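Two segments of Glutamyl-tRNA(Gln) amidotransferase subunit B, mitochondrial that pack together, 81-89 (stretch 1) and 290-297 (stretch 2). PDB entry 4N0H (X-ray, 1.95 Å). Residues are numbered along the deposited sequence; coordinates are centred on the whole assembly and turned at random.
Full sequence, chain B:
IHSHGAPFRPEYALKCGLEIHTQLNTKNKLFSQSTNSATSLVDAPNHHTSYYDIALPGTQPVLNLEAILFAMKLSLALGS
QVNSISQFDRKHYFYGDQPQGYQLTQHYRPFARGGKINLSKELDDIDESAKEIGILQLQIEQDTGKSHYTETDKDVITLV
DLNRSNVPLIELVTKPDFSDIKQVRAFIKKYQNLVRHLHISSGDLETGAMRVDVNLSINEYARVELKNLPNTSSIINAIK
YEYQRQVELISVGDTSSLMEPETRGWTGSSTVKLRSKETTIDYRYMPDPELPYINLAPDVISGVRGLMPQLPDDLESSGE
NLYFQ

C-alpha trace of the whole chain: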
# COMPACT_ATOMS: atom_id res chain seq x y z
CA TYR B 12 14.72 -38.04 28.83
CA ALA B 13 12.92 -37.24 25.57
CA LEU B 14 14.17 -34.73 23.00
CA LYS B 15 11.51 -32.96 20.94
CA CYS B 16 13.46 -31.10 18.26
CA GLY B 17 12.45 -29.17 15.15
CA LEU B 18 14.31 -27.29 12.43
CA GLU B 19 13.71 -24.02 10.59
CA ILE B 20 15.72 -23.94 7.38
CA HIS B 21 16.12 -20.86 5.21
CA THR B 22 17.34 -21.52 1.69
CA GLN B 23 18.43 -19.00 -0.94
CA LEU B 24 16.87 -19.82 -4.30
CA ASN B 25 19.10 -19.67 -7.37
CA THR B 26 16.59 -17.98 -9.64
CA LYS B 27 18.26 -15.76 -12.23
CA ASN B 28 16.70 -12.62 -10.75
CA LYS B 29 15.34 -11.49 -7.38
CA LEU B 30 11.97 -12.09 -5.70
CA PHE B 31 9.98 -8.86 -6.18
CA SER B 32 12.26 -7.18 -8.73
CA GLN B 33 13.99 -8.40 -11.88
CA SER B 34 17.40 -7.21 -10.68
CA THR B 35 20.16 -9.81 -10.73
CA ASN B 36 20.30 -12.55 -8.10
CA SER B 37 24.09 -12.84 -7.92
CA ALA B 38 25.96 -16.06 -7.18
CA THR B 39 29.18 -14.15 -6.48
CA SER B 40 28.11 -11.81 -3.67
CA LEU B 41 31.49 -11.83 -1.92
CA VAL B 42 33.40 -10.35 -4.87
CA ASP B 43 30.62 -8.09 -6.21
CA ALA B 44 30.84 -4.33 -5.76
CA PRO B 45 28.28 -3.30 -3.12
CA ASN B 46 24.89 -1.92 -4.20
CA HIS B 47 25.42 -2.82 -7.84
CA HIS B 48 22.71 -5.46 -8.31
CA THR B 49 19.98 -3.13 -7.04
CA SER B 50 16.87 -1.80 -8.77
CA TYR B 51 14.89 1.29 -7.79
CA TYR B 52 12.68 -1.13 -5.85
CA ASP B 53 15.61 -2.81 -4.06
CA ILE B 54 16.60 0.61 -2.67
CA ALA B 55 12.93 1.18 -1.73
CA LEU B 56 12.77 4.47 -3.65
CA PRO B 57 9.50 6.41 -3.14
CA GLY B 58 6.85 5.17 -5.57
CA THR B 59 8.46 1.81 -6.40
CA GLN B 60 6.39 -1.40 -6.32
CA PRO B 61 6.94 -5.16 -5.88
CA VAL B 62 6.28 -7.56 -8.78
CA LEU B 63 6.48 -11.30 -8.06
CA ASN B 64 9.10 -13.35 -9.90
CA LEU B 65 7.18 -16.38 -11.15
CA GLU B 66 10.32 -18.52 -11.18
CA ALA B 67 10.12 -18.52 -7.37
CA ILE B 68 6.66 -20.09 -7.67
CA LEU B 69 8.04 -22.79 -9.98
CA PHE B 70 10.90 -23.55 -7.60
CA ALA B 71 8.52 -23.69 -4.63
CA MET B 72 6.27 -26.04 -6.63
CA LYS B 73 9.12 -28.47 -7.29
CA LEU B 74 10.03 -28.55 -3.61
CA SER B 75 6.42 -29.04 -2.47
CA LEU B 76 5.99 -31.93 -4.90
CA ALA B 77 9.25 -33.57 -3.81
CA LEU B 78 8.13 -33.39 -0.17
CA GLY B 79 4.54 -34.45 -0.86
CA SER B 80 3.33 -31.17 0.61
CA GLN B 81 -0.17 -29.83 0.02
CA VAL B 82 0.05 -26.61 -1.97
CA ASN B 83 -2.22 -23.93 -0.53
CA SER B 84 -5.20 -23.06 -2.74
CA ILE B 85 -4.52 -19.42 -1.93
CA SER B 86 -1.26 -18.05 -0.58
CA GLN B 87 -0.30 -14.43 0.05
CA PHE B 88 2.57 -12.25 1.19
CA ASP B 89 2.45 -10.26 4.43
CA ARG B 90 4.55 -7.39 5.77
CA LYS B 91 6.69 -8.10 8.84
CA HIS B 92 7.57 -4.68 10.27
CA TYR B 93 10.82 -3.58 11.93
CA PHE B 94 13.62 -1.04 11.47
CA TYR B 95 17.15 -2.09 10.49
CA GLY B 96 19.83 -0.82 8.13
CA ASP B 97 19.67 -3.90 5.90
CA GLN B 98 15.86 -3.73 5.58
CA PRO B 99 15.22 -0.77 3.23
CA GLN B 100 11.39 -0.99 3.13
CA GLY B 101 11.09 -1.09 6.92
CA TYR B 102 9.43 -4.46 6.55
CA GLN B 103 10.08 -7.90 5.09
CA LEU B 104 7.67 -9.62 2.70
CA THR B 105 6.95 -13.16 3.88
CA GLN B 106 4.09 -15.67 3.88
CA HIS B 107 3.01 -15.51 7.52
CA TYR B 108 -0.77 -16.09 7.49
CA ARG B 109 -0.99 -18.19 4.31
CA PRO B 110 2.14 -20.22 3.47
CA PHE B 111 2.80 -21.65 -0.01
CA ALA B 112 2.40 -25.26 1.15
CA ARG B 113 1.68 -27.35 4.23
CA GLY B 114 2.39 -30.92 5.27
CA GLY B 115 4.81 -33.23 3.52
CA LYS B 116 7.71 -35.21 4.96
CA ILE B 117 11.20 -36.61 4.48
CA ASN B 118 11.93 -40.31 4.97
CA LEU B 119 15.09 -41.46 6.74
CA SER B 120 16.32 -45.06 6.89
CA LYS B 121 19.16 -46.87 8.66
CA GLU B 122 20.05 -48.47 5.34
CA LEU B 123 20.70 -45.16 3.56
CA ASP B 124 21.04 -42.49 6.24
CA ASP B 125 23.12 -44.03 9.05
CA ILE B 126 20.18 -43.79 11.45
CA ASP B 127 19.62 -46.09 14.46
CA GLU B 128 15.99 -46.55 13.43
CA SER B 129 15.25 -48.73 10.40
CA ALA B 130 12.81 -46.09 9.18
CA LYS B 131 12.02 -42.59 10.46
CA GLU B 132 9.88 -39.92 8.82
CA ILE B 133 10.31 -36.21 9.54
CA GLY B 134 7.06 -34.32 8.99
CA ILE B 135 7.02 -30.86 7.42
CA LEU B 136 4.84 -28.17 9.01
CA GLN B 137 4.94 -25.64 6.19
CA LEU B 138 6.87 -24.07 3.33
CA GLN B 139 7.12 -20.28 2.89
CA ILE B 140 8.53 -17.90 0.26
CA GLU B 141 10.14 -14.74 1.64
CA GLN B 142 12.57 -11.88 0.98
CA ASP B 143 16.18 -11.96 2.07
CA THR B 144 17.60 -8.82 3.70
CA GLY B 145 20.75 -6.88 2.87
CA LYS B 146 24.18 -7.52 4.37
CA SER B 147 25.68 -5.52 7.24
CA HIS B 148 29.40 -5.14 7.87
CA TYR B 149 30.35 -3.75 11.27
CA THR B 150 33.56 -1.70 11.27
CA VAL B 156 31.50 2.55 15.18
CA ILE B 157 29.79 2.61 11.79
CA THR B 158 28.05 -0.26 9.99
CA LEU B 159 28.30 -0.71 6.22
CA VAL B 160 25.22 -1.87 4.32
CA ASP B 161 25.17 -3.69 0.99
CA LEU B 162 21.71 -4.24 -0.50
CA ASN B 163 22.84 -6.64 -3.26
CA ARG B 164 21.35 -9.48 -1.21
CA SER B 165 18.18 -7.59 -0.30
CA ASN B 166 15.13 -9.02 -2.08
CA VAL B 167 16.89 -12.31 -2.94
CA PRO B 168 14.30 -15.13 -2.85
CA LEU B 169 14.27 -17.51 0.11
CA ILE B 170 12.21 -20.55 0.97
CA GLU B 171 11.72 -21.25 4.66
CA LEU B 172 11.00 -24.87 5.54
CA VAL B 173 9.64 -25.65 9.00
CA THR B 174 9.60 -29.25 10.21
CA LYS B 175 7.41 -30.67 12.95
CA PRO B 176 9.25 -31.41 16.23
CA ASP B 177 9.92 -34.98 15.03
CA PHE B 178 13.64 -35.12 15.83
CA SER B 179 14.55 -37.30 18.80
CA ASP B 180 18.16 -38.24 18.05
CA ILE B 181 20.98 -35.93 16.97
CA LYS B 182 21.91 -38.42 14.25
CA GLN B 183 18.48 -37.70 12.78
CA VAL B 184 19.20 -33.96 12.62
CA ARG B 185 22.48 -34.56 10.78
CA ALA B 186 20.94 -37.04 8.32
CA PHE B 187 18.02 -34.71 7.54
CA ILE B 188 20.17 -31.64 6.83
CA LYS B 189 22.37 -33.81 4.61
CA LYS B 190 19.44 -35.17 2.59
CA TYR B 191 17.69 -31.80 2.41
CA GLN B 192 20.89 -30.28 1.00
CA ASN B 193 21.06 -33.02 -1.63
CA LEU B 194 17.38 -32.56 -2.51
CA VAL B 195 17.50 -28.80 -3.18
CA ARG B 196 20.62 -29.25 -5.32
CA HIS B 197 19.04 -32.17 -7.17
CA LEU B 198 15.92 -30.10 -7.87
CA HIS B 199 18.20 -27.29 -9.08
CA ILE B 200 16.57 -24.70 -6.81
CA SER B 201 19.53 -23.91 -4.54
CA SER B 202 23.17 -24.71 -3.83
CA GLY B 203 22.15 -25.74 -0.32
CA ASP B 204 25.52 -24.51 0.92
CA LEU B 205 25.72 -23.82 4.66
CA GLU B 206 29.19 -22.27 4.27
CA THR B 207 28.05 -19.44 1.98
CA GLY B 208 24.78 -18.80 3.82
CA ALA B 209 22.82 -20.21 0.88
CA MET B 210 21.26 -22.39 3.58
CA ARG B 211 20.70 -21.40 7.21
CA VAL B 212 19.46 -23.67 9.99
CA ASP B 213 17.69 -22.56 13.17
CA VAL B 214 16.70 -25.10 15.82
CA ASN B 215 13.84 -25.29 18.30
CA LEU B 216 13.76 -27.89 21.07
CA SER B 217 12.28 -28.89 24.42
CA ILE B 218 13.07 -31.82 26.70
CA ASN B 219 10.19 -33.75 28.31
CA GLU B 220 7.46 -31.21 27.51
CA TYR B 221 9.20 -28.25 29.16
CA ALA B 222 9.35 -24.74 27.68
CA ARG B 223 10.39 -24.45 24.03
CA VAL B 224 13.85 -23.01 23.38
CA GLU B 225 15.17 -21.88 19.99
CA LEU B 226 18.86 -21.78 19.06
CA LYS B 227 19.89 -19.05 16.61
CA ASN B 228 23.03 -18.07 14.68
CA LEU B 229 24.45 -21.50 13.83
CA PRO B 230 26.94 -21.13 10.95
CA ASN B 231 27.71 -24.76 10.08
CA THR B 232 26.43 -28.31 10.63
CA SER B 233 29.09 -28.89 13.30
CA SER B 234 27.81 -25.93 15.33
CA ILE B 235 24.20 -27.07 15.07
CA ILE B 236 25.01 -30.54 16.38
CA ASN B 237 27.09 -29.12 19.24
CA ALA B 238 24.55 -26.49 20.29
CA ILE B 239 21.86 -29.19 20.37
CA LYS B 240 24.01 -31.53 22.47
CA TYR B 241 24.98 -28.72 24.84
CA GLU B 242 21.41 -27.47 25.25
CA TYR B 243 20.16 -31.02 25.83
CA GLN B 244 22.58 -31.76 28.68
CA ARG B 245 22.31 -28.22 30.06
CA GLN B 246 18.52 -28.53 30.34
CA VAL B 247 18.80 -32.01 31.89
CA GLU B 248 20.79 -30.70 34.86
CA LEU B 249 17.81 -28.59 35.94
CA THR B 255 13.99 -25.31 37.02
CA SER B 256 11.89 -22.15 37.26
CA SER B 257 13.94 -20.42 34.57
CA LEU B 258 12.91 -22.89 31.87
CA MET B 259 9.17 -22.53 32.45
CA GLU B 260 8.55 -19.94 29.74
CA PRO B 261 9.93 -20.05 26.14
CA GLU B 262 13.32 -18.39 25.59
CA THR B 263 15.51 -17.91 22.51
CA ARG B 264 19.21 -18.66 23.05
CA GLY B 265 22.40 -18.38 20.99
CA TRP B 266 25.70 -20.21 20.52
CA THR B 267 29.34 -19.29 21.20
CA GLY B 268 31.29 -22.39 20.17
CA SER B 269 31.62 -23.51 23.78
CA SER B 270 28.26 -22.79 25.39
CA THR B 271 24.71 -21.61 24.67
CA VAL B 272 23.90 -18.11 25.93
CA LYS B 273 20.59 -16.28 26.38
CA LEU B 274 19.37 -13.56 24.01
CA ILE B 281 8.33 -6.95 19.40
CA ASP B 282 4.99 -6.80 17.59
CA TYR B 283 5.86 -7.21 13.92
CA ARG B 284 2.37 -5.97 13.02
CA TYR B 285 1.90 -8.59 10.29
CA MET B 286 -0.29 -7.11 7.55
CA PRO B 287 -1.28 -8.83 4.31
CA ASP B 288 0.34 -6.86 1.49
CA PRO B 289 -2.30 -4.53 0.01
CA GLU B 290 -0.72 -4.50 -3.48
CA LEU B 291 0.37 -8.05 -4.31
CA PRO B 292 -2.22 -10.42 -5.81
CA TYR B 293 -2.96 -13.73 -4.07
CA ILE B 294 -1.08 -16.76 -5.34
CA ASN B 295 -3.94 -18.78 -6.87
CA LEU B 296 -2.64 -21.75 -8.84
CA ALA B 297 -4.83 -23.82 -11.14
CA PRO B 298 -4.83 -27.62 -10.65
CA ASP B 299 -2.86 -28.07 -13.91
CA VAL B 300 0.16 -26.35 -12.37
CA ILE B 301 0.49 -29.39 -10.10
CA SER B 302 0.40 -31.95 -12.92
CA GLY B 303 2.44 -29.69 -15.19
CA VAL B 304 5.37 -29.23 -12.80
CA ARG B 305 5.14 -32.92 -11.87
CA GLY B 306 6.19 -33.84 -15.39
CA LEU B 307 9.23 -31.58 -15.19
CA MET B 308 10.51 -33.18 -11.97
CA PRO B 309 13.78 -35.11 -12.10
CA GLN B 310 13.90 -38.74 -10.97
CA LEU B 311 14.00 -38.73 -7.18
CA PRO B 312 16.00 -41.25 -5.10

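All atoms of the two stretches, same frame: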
# COMPACT_ATOMS: atom_id res chain seq x y z
N GLN B 81 1.05 -30.34 0.64
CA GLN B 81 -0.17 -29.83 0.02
C GLN B 81 -0.03 -28.34 -0.27
O GLN B 81 0.11 -27.52 0.64
CB GLN B 81 -1.39 -30.07 0.91
CG GLN B 81 -2.58 -29.19 0.55
CD GLN B 81 -3.92 -29.80 0.93
OE1 GLN B 81 -4.27 -30.88 0.46
NE2 GLN B 81 -4.66 -29.10 1.78
N VAL B 82 -0.05 -28.00 -1.56
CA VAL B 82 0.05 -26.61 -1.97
C VAL B 82 -1.23 -25.87 -1.61
O VAL B 82 -2.33 -26.34 -1.92
CB VAL B 82 0.30 -26.49 -3.49
CG1 VAL B 82 0.27 -25.03 -3.92
CG2 VAL B 82 1.62 -27.15 -3.86
N ASN B 83 -1.08 -24.73 -0.95
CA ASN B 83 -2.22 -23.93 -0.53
C ASN B 83 -3.01 -23.44 -1.74
O ASN B 83 -2.43 -23.00 -2.73
CB ASN B 83 -1.75 -22.74 0.30
CG ASN B 83 -2.73 -22.36 1.39
OD1 ASN B 83 -3.92 -22.67 1.30
ND2 ASN B 83 -2.24 -21.68 2.42
N SER B 84 -4.34 -23.52 -1.66
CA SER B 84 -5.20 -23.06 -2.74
C SER B 84 -4.98 -21.57 -2.98
O SER B 84 -4.91 -21.11 -4.12
CB SER B 84 -6.67 -23.33 -2.41
OG SER B 84 -7.01 -22.74 -1.17
N ILE B 85 -4.86 -20.83 -1.88
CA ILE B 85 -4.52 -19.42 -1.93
C ILE B 85 -3.36 -19.16 -0.98
O ILE B 85 -3.45 -19.49 0.21
CB ILE B 85 -5.69 -18.53 -1.48
CG1 ILE B 85 -6.88 -18.68 -2.43
CG2 ILE B 85 -5.26 -17.07 -1.38
CD1 ILE B 85 -6.68 -18.02 -3.77
N SER B 86 -2.27 -18.59 -1.48
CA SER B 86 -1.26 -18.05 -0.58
C SER B 86 -1.06 -16.56 -0.84
O SER B 86 -1.48 -16.03 -1.88
CB SER B 86 0.06 -18.84 -0.64
OG SER B 86 0.70 -18.72 -1.89
N GLN B 87 -0.44 -15.88 0.11
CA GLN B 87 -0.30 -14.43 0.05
C GLN B 87 0.97 -14.02 0.77
O GLN B 87 1.52 -14.79 1.57
CB GLN B 87 -1.50 -13.75 0.71
CG GLN B 87 -1.74 -14.21 2.13
CD GLN B 87 -2.64 -13.27 2.93
OE1 GLN B 87 -3.65 -12.79 2.42
NE2 GLN B 87 -2.26 -13.01 4.18
N PHE B 88 1.42 -12.81 0.49
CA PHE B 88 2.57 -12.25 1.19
C PHE B 88 2.12 -11.22 2.21
O PHE B 88 1.21 -10.44 1.95
CB PHE B 88 3.54 -11.62 0.19
CG PHE B 88 4.25 -12.62 -0.67
CD1 PHE B 88 3.72 -12.99 -1.89
CD2 PHE B 88 5.43 -13.20 -0.24
CE1 PHE B 88 4.37 -13.92 -2.68
CE2 PHE B 88 6.08 -14.13 -1.03
CZ PHE B 88 5.55 -14.49 -2.25
N ASP B 89 2.76 -11.22 3.37
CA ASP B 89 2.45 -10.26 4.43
C ASP B 89 3.68 -9.43 4.77
O ASP B 89 4.80 -9.85 4.50
CB ASP B 89 1.95 -10.99 5.68
CG ASP B 89 0.96 -12.09 5.35
OD1 ASP B 89 1.32 -13.28 5.54
OD2 ASP B 89 -0.16 -11.78 4.91
N GLU B 290 -0.96 -4.64 -2.04
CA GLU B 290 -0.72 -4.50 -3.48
C GLU B 290 -0.60 -5.83 -4.23
O GLU B 290 -1.11 -5.97 -5.34
CB GLU B 290 0.55 -3.69 -3.72
CG GLU B 290 0.47 -2.25 -3.25
CD GLU B 290 1.56 -1.39 -3.85
OE1 GLU B 290 2.75 -1.76 -3.72
OE2 GLU B 290 1.23 -0.36 -4.47
N LEU B 291 0.09 -6.79 -3.63
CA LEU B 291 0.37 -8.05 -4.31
C LEU B 291 -0.88 -8.93 -4.43
O LEU B 291 -1.63 -9.08 -3.47
CB LEU B 291 1.48 -8.81 -3.58
CG LEU B 291 2.84 -8.11 -3.56
CD1 LEU B 291 3.75 -8.71 -2.50
CD2 LEU B 291 3.49 -8.19 -4.94
N PRO B 292 -1.10 -9.50 -5.62
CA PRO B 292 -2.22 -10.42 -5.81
C PRO B 292 -1.99 -11.71 -5.04
O PRO B 292 -0.84 -12.07 -4.81
CB PRO B 292 -2.18 -10.72 -7.32
CG PRO B 292 -1.32 -9.65 -7.92
CD PRO B 292 -0.32 -9.30 -6.86
N TYR B 293 -3.07 -12.39 -4.64
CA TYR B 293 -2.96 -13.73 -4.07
C TYR B 293 -2.25 -14.66 -5.04
O TYR B 293 -2.32 -14.47 -6.26
CB TYR B 293 -4.34 -14.32 -3.80
CG TYR B 293 -5.15 -13.65 -2.71
CD1 TYR B 293 -4.58 -13.34 -1.48
CD2 TYR B 293 -6.48 -13.33 -2.92
CE1 TYR B 293 -5.33 -12.73 -0.49
CE2 TYR B 293 -7.23 -12.72 -1.93
CZ TYR B 293 -6.66 -12.42 -0.72
OH TYR B 293 -7.43 -11.82 0.25
N ILE B 294 -1.56 -15.67 -4.52
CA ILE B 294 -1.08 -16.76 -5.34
C ILE B 294 -2.23 -17.77 -5.46
O ILE B 294 -2.57 -18.42 -4.47
CB ILE B 294 0.16 -17.45 -4.73
CG1 ILE B 294 1.35 -16.50 -4.75
CG2 ILE B 294 0.50 -18.75 -5.47
CD1 ILE B 294 2.61 -17.09 -4.15
N ASN B 295 -2.82 -17.87 -6.64
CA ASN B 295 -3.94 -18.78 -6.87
C ASN B 295 -3.67 -19.70 -8.06
O ASN B 295 -3.97 -19.36 -9.20
CB ASN B 295 -5.22 -17.98 -7.11
CG ASN B 295 -6.45 -18.87 -7.25
OD1 ASN B 295 -6.40 -20.07 -6.98
ND2 ASN B 295 -7.56 -18.27 -7.67
N LEU B 296 -3.09 -20.86 -7.78
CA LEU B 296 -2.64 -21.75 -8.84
C LEU B 296 -3.75 -22.69 -9.28
O LEU B 296 -4.49 -23.22 -8.46
CB LEU B 296 -1.42 -22.54 -8.36
CG LEU B 296 -0.31 -21.62 -7.84
CD1 LEU B 296 0.78 -22.40 -7.13
CD2 LEU B 296 0.26 -20.79 -8.97
N ALA B 297 -3.86 -22.89 -10.59
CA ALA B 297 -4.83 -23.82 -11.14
C ALA B 297 -4.30 -25.23 -10.94
O ALA B 297 -3.09 -25.43 -10.86
CB ALA B 297 -5.07 -23.55 -12.61
O HOH W 1 -2.40 -21.18 -4.97

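The two stretches are joined by a single antiparallel bridge, and the side chains settle around it. Ser-86 N donates to Ile-294 O (3.0 Å, 161° at the hydrogen) and Ile-294 N donates to Ser-86 O (2.7 Å, 161°), holding the two CA atoms 4.9 Å apart. Beyond this pair a water takes over: it accepts from Leu-296 N at 2.9 Å and lies 2.7 Å from Ser-84 O and 2.8 Å from Ile-294 O.

Ile-85 leaves its CA-to-CB bond sideways, yet with chi1 and chi2 both m (-64°, -72°) its end approaches the partner: CD1 lies 3.6 Å from Asn-295 CG. Its CG2 sits 4.1 Å from the Tyr-293 ring centroid, 29° off the normal, an off-centre CH-pi contact. Tyr-293, chi1 m, also meets Gln-87 at its ring edge, where Gln-87 OE1 is 3.4 Å from Tyr-293 CE1.

Ser-86, chi1 p (66°), brings OG within 3.2 Å of Ile-294 CB, a tight approach without a hydrogen bond. Ile-294 is m,t; this extended chi2 carries CD1 to 3.9 Å from Phe-88 CE1. Phe-88, chi1 m and chi2 91°, points toward stretch 2, with its CB 4.0 Å from Leu-291 CD1. At the other end, Val-82 CG1 and Leu-296 CD1 make a looser apolar contact at 4.2 Å.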